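Local atomic coordinates of probable AP endonuclease (PDB entry 6KI3), a protein that probably cleaves the DNA backbone on the 5' side of abasic sites in DNA repair, using three zinc ions, and probably also removes mismatched 3' ends as an exonuclease. Residues Asn28-Tyr33 and Leu70-Lys75; Gln203-Leu208 and Leu259-Glu264. One frame throughout, in Å; residues are numbered along the deposited sequence.

Contact 1 of 2, residues Asn28-Tyr33 and Leu70-Lys75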
ATOM      1  N   ASN A  28       5.885 -18.281   7.150  1.00 25.45           N
ATOM      2  CA  ASN A  28       5.482 -19.431   6.345  1.00 27.27           C
ATOM      3  C   ASN A  28       4.629 -19.001   5.159  1.00 29.80           C
ATOM      4  O   ASN A  28       4.801 -19.507   4.044  1.00 28.45           O
ATOM      5  CB  ASN A  28       4.725 -20.438   7.213  1.00 29.13           C
ATOM      6  CG  ASN A  28       4.033 -21.514   6.398  1.00 30.70           C
ATOM      7  OD1 ASN A  28       2.845 -21.410   6.095  1.00 31.27           O
ATOM      8  ND2 ASN A  28       4.773 -22.559   6.044  1.00 28.60           N
ATOM      9  N   SER A  29       3.704 -18.064   5.380  1.00 27.93           N
ATOM     10  CA  SER A  29       2.869 -17.575   4.288  1.00 30.32           C
ATOM     11  C   SER A  29       3.704 -16.856   3.237  1.00 29.17           C
ATOM     12  O   SER A  29       3.490 -17.035   2.032  1.00 31.04           O
ATOM     13  CB  SER A  29       1.782 -16.649   4.835  1.00 32.97           C
ATOM     14  OG  SER A  29       2.350 -15.511   5.459  1.00 32.85           O
ATOM     15  N   ILE A  30       4.665 -16.039   3.675  1.00 27.76           N
ATOM     16  CA  ILE A  30       5.540 -15.346   2.735  1.00 25.82           C
ATOM     17  C   ILE A  30       6.400 -16.345   1.971  1.00 30.05           C
ATOM     18  O   ILE A  30       6.680 -16.160   0.779  1.00 29.88           O
ATOM     19  CB  ILE A  30       6.390 -14.301   3.482  1.00 24.50           C
ATOM     20  CG1 ILE A  30       5.505 -13.146   3.952  1.00 22.32           C
ATOM     21  CG2 ILE A  30       7.526 -13.787   2.607  1.00 21.14           C
ATOM     22  CD1 ILE A  30       6.237 -12.104   4.756  1.00 25.26           C
ATOM     23  N   ALA A  31       6.820 -17.423   2.635  1.00 27.48           N
ATOM     24  CA  ALA A  31       7.587 -18.463   1.955  1.00 30.51           C
ATOM     25  C   ALA A  31       6.785 -19.077   0.814  1.00 29.65           C
ATOM     26  O   ALA A  31       7.294 -19.245  -0.300  1.00 27.47           O
ATOM     27  CB  ALA A  31       8.015 -19.537   2.955  1.00 28.69           C
ATOM     28  N   ASN A  32       5.521 -19.418   1.074  1.00 30.43           N
ATOM     29  CA  ASN A  32       4.669 -19.944   0.013  1.00 33.97           C
ATOM     30  C   ASN A  32       4.392 -18.883  -1.044  1.00 35.78           C
ATOM     31  O   ASN A  32       4.299 -19.194  -2.238  1.00 35.73           O
ATOM     32  CB  ASN A  32       3.361 -20.469   0.605  1.00 31.46           C
ATOM     33  CG  ASN A  32       3.584 -21.563   1.629  1.00 31.38           C
ATOM     34  OD1 ASN A  32       4.624 -22.221   1.633  1.00 34.01           O
ATOM     35  ND2 ASN A  32       2.608 -21.763   2.506  1.00 31.11           N
ATOM     36  N   TYR A  33       4.266 -17.623  -0.623  1.00 34.07           N
ATOM     37  CA  TYR A  33       4.026 -16.533  -1.564  1.00 30.58           C
ATOM     38  C   TYR A  33       5.241 -16.277  -2.447  1.00 32.35           C
ATOM     39  O   TYR A  33       5.088 -15.881  -3.609  1.00 35.06           O
ATOM     40  CB  TYR A  33       3.624 -15.278  -0.787  1.00 29.41           C
ATOM     41  CG  TYR A  33       3.888 -13.959  -1.477  1.00 26.13           C
ATOM     42  CD1 TYR A  33       2.958 -13.407  -2.348  1.00 27.41           C
ATOM     43  CD2 TYR A  33       5.054 -13.247  -1.226  1.00 23.92           C
ATOM     44  CE1 TYR A  33       3.192 -12.193  -2.967  1.00 27.42           C
ATOM     45  CE2 TYR A  33       5.298 -12.037  -1.840  1.00 24.04           C
ATOM     46  CZ  TYR A  33       4.365 -11.513  -2.706  1.00 26.81           C
ATOM     47  OH  TYR A  33       4.612 -10.306  -3.315  1.00 27.19           O
ATOM     48  N   LEU A  70      12.698 -11.883   9.836  1.00 28.12           N
ATOM     49  CA  LEU A  70      13.892 -11.105   9.526  1.00 28.79           C
ATOM     50  C   LEU A  70      14.847 -11.890   8.637  1.00 32.37           C
ATOM     51  O   LEU A  70      15.405 -11.344   7.677  1.00 32.11           O
ATOM     52  CB  LEU A  70      14.592 -10.679  10.816  1.00 28.97           C
ATOM     53  CG  LEU A  70      15.876  -9.869  10.633  1.00 27.89           C
ATOM     54  CD1 LEU A  70      15.563  -8.512  10.025  1.00 28.53           C
ATOM     55  CD2 LEU A  70      16.608  -9.716  11.957  1.00 26.67           C
ATOM     56  N   LYS A  71      15.049 -13.175   8.942  1.00 28.96           N
ATOM     57  CA  LYS A  71      15.899 -14.011   8.101  1.00 32.35           C
ATOM     58  C   LYS A  71      15.311 -14.160   6.703  1.00 30.20           C
ATOM     59  O   LYS A  71      16.040 -14.104   5.706  1.00 30.34           O
ATOM     60  CB  LYS A  71      16.090 -15.381   8.751  1.00 30.79           C
ATOM     61  CG  LYS A  71      16.863 -15.348  10.060  1.00 39.45           C
ATOM     62  CD  LYS A  71      16.582 -16.589  10.896  1.00 37.07           C
ATOM     63  CE  LYS A  71      16.858 -17.861  10.114  1.00 42.30           C
ATOM     64  NZ  LYS A  71      16.478 -19.075  10.889  1.00 44.36           N
ATOM     65  N   MET A  72      13.992 -14.349   6.614  1.00 31.23           N
ATOM     66  CA  MET A  72      13.340 -14.467   5.314  1.00 29.54           C
ATOM     67  C   MET A  72      13.496 -13.190   4.498  1.00 31.02           C
ATOM     68  O   MET A  72      13.774 -13.243   3.294  1.00 29.20           O
ATOM     69  CB  MET A  72      11.860 -14.801   5.502  1.00 28.54           C
ATOM     70  CG  MET A  72      11.038 -14.741   4.227  1.00 28.05           C
ATOM     71  SD  MET A  72      11.389 -16.109   3.109  1.00 40.03           S
ATOM     72  CE  MET A  72      10.839 -17.494   4.097  1.00 33.62           C
ATOM     73  N   ILE A  73      13.321 -12.032   5.140  1.00 30.46           N
ATOM     74  CA  ILE A  73      13.417 -10.761   4.428  1.00 28.40           C
ATOM     75  C   ILE A  73      14.831 -10.544   3.905  1.00 31.46           C
ATOM     76  O   ILE A  73      15.025 -10.095   2.770  1.00 32.54           O
ATOM     77  CB  ILE A  73      12.960  -9.606   5.341  1.00 26.61           C
ATOM     78  CG1 ILE A  73      11.441  -9.647   5.527  1.00 29.02           C
ATOM     79  CG2 ILE A  73      13.399  -8.262   4.780  1.00 25.48           C
ATOM     80  CD1 ILE A  73      10.904  -8.558   6.428  1.00 23.03           C
ATOM     81  N   VAL A  74      15.839 -10.874   4.714  1.00 29.87           N
ATOM     82  CA  VAL A  74      17.222 -10.683   4.286  1.00 30.78           C
ATOM     83  C   VAL A  74      17.593 -11.681   3.195  1.00 32.14           C
ATOM     84  O   VAL A  74      18.229 -11.319   2.197  1.00 32.02           O
ATOM     85  CB  VAL A  74      18.171 -10.783   5.493  1.00 30.75           C
ATOM     86  CG1 VAL A  74      19.621 -10.746   5.035  1.00 26.26           C
ATOM     87  CG2 VAL A  74      17.894  -9.660   6.479  1.00 27.53           C
ATOM     88  N   LYS A  75      17.194 -12.946   3.360  1.00 33.58           N
ATOM     89  CA  LYS A  75      17.596 -13.992   2.421  1.00 35.33           C
ATOM     90  C   LYS A  75      17.151 -13.668   1.000  1.00 36.40           C
ATOM     91  O   LYS A  75      17.952 -13.721   0.059  1.00 36.72           O
ATOM     92  CB  LYS A  75      17.024 -15.338   2.867  1.00 33.23           C
ATOM     93  CG  LYS A  75      17.175 -16.451   1.843  1.00 37.48           C
ATOM     94  CD  LYS A  75      16.416 -17.697   2.270  1.00 37.24           C
ATOM     95  CE  LYS A  75      16.566 -18.814   1.252  1.00 37.27           C
TER
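Met72 reaches Ile30 and Ala31 through a chain that leaves its helix extended and then curls: CG stands trans to the backbone N (chi1 171°), after which bends at chi2 (72°) and chi3 (64°) carry the terminal methyl round to the neighbouring helix. Ile30 offers its CG2 branch, which likewise lies opposite its own backbone N, while CG1 sits beside that nitrogen. The result is two separate touches by one side chain. Met72 CG comes alongside Ile30 CG2 at 4.0 Å, the two side chains sliding past each other in opposite directions, and the methyl CE of Met72 settles on Ala31 CB at 3.7 Å, with Ala31 CA at 4.0 Å from the same CE. The backbones stay well apart, Ala31 CA lying 7.8 Å from Met72 CA, and the small alanine side chain lets the methionine end come close to the helix surface. These are neighbouring outer helices of the TIM barrel, 25-39 and 63-76, each packed outside the parallel strands. Ile30 continues inward, touching Val49 of strand 46-49 and Leu78, whereas Ala31 and Met72 are partly exposed on the outer side. With aliphatic carbons as the touching atoms and just 126 Å² buried, the pairing rests on dispersion and the exclusion of water, without the directional demands of polar bonds.

Contact 2 of 2, residues Gln203-Leu208 and Leu259-Glu264; sequences QWLRSL and LYCFVE
Leu205 and Phe262 form the dense part of this contact, where the leucine isobutyl group lies across the phenyl ring. Leu205 CD1 sits over one face, 3.9 Å from the ring centroid and 16° off its normal, a CH-pi contact. The other methyl, CD2, approaches Phe262 CE1 at 3.6 Å. Phe262 CG lies beside its backbone N (chi1 -82°), a turn that brings the ring toward helix 198-209 although its CB starts off in another direction. Leu205 CD1 also lies 3.6 Å from the carbonyl O of Cys261 and 3.9 Å from Cys261 SG. Helices 198-209 and 258-269 belong to the outer layer of the TIM barrel; their short segments run in broadly the same direction, splayed by 27°, with axes 10.6 Å apart, a spacing bridged by these side chains. Packing is looser at Trp204, whose CZ3 meets Phe262 CE1 obliquely at 4.3 Å; its indole also packs on Met161 and Ile164 of helix 161-174, and NE1 bonds to Ser159 O. In contrast to this buried core, the flank at Glu264 is partly exposed, and there helix 258-269 reaches the start of helix 198-209 through a hydrogen bond between Glu264 OE1 and Tyr198 OH.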
ATOM      1  N   GLN A 203      -1.159  13.266 -16.476  1.00 36.21           N
ATOM      2  CA  GLN A 203      -1.344  14.607 -15.932  1.00 36.39           C
ATOM      3  C   GLN A 203      -1.302  14.592 -14.409  1.00 38.80           C
ATOM      4  O   GLN A 203      -0.679  15.463 -13.790  1.00 35.55           O
ATOM      5  CB  GLN A 203      -2.662  15.198 -16.429  1.00 35.80           C
ATOM      6  N   TRP A 204      -1.953  13.605 -13.790  1.00 40.35           N
ATOM      7  CA  TRP A 204      -1.939  13.502 -12.334  1.00 37.40           C
ATOM      8  C   TRP A 204      -0.546  13.160 -11.817  1.00 37.87           C
ATOM      9  O   TRP A 204      -0.093  13.728 -10.817  1.00 36.91           O
ATOM     10  CB  TRP A 204      -2.957  12.454 -11.880  1.00 34.11           C
ATOM     11  CG  TRP A 204      -3.243  12.465 -10.407  1.00 35.08           C
ATOM     12  CD1 TRP A 204      -4.208  13.187  -9.767  1.00 35.86           C
ATOM     13  CD2 TRP A 204      -2.569  11.710  -9.393  1.00 33.88           C
ATOM     14  NE1 TRP A 204      -4.172  12.933  -8.418  1.00 36.10           N
ATOM     15  CE2 TRP A 204      -3.175  12.029  -8.162  1.00 33.89           C
ATOM     16  CE3 TRP A 204      -1.509  10.797  -9.407  1.00 36.47           C
ATOM     17  CZ2 TRP A 204      -2.758  11.468  -6.957  1.00 31.27           C
ATOM     18  CZ3 TRP A 204      -1.096  10.242  -8.209  1.00 32.20           C
ATOM     19  CH2 TRP A 204      -1.720  10.581  -7.001  1.00 31.75           C
ATOM     20  N   LEU A 205       0.148  12.239 -12.490  1.00 35.17           N
ATOM     21  CA  LEU A 205       1.476  11.837 -12.036  1.00 37.21           C
ATOM     22  C   LEU A 205       2.519  12.915 -12.303  1.00 42.27           C
ATOM     23  O   LEU A 205       3.516  13.000 -11.576  1.00 46.16           O
ATOM     24  CB  LEU A 205       1.882  10.522 -12.702  1.00 34.46           C
ATOM     25  CG  LEU A 205       1.182   9.273 -12.162  1.00 38.62           C
ATOM     26  CD1 LEU A 205       1.530   8.048 -12.992  1.00 36.16           C
ATOM     27  CD2 LEU A 205       1.544   9.053 -10.701  1.00 35.14           C
ATOM     28  N   ARG A 206       2.315  13.741 -13.332  1.00 39.63           N
ATOM     29  CA  ARG A 206       3.223  14.860 -13.561  1.00 40.56           C
ATOM     30  C   ARG A 206       3.084  15.908 -12.465  1.00 41.39           C
ATOM     31  O   ARG A 206       4.085  16.458 -11.990  1.00 42.94           O
ATOM     32  CB  ARG A 206       2.966  15.480 -14.934  1.00 42.08           C
ATOM     33  N   SER A 207       1.847  16.197 -12.048  1.00 39.32           N
ATOM     34  CA  SER A 207       1.639  17.105 -10.927  1.00 41.87           C
ATOM     35  C   SER A 207       2.222  16.539  -9.639  1.00 42.43           C
ATOM     36  O   SER A 207       2.580  17.300  -8.733  1.00 42.54           O
ATOM     37  CB  SER A 207       0.147  17.392 -10.755  1.00 40.09           C
ATOM     38  OG  SER A 207      -0.572  16.199 -10.495  1.00 43.02           O
ATOM     39  N   LEU A 208       2.324  15.212  -9.542  1.00 40.81           N
ATOM     40  CA  LEU A 208       2.963  14.599  -8.383  1.00 43.55           C
ATOM     41  C   LEU A 208       4.461  14.871  -8.376  1.00 44.06           C
ATOM     42  O   LEU A 208       5.027  15.268  -7.351  1.00 41.10           O
ATOM     43  CB  LEU A 208       2.692  13.094  -8.367  1.00 41.05           C
ATOM     44  CG  LEU A 208       3.434  12.317  -7.279  1.00 36.27           C
ATOM     45  CD1 LEU A 208       2.984  12.767  -5.897  1.00 37.15           C
ATOM     46  CD2 LEU A 208       3.242  10.819  -7.454  1.00 34.63           C
ATOM     47  N   LEU A 259      -2.949   2.672 -16.082  1.00 39.99           N
ATOM     48  CA  LEU A 259      -2.077   1.843 -15.256  1.00 39.45           C
ATOM     49  C   LEU A 259      -0.668   1.771 -15.828  1.00 40.74           C
ATOM     50  O   LEU A 259       0.313   1.833 -15.078  1.00 39.01           O
ATOM     51  CB  LEU A 259      -2.658   0.437 -15.115  1.00 35.98           C
ATOM     52  CG  LEU A 259      -1.742  -0.520 -14.431  1.00 37.89           C
ATOM     53  CD1 LEU A 259      -1.954  -0.497 -12.976  1.00 33.74           C
ATOM     54  CD2 LEU A 259      -1.875  -1.926 -14.968  1.00 41.08           C
ATOM     55  N   TYR A 260      -0.544   1.629 -17.151  1.00 41.55           N
ATOM     56  CA  TYR A 260       0.783   1.557 -17.755  1.00 43.38           C
ATOM     57  C   TYR A 260       1.588   2.820 -17.486  1.00 41.57           C
ATOM     58  O   TYR A 260       2.817   2.758 -17.366  1.00 41.27           O
ATOM     59  CB  TYR A 260       0.675   1.309 -19.259  1.00 45.65           C
ATOM     60  CG  TYR A 260       2.014   1.320 -19.960  1.00 45.90           C
ATOM     61  CD1 TYR A 260       2.976   0.364 -19.668  1.00 47.36           C
ATOM     62  CD2 TYR A 260       2.318   2.288 -20.907  1.00 48.56           C
ATOM     63  CE1 TYR A 260       4.203   0.368 -20.302  1.00 48.45           C
ATOM     64  CE2 TYR A 260       3.543   2.301 -21.547  1.00 50.85           C
ATOM     65  CZ  TYR A 260       4.483   1.338 -21.241  1.00 49.77           C
ATOM     66  OH  TYR A 260       5.704   1.344 -21.873  1.00 49.36           O
ATOM     67  N   CYS A 261       0.919   3.969 -17.382  1.00 37.62           N
ATOM     68  CA  CYS A 261       1.618   5.187 -16.988  1.00 41.86           C
ATOM     69  C   CYS A 261       2.068   5.110 -15.532  1.00 41.55           C
ATOM     70  O   CYS A 261       3.136   5.624 -15.180  1.00 39.49           O
ATOM     71  CB  CYS A 261       0.725   6.405 -17.215  1.00 42.48           C
ATOM     72  SG  CYS A 261       1.536   7.988 -16.895  1.00 43.27           S
ATOM     73  N   PHE A 262       1.265   4.475 -14.675  1.00 40.39           N
ATOM     74  CA  PHE A 262       1.692   4.247 -13.298  1.00 36.96           C
ATOM     75  C   PHE A 262       2.869   3.281 -13.242  1.00 36.59           C
ATOM     76  O   PHE A 262       3.768   3.439 -12.409  1.00 37.02           O
ATOM     77  CB  PHE A 262       0.527   3.718 -12.459  1.00 34.57           C
ATOM     78  CG  PHE A 262      -0.402   4.789 -11.955  1.00 38.62           C
ATOM     79  CD1 PHE A 262      -0.121   5.472 -10.784  1.00 35.30           C
ATOM     80  CD2 PHE A 262      -1.560   5.105 -12.647  1.00 37.41           C
ATOM     81  CE1 PHE A 262      -0.973   6.455 -10.314  1.00 32.15           C
ATOM     82  CE2 PHE A 262      -2.416   6.088 -12.183  1.00 37.74           C
ATOM     83  CZ  PHE A 262      -2.123   6.763 -11.015  1.00 37.37           C
ATOM     84  N   VAL A 263       2.882   2.278 -14.122  1.00 37.52           N
ATOM     85  CA  VAL A 263       3.980   1.318 -14.139  1.00 39.05           C
ATOM     86  C   VAL A 263       5.279   1.998 -14.559  1.00 40.47           C
ATOM     87  O   VAL A 263       6.356   1.683 -14.039  1.00 40.33           O
ATOM     88  CB  VAL A 263       3.633   0.131 -15.057  1.00 39.74           C
ATOM     89  CG1 VAL A 263       4.819  -0.813 -15.194  1.00 39.60           C
ATOM     90  CG2 VAL A 263       2.420  -0.612 -14.519  1.00 39.25           C
ATOM     91  N   GLU A 264       5.197   2.948 -15.493  1.00 40.11           N
ATOM     92  CA  GLU A 264       6.399   3.643 -15.947  1.00 41.30           C
ATOM     93  C   GLU A 264       6.974   4.533 -14.852  1.00 37.75           C
ATOM     94  O   GLU A 264       8.198   4.623 -14.699  1.00 39.72           O
ATOM     95  CB  GLU A 264       6.091   4.459 -17.202  1.00 42.99           C
ATOM     96  CG  GLU A 264       5.905   3.621 -18.460  1.00 47.60           C
ATOM     97  CD  GLU A 264       5.572   4.464 -19.678  1.00 52.95           C
ATOM     98  OE1 GLU A 264       4.896   5.502 -19.516  1.00 47.70           O
ATOM     99  OE2 GLU A 264       5.991   4.093 -20.795  1.00 53.16           O
TER

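Overall arrangement
Contact 1 and contact 2 occupy separate sectors of a single TIM barrel, their centres 31 Å apart and their nearest atoms about 15 Å apart. They follow one another along the chain: helices 25-39 and 63-76 pair first, with strand 46-49 between them in sequence, and helices 198-209 and 258-269 pair later, with strands 220-227 and 238-239 intervening. All these strands belong to the same barrel sheet, and the helices of both contacts lie in the layer outside it. Neither includes a zinc ligand. Contact 1 comes within about 7 Å of the bound DNA, contact 2 within about 14 Å, and in contact 2 the Phe262 side chain is about 13 Å from a zinc ion; both are packing within the helical layer.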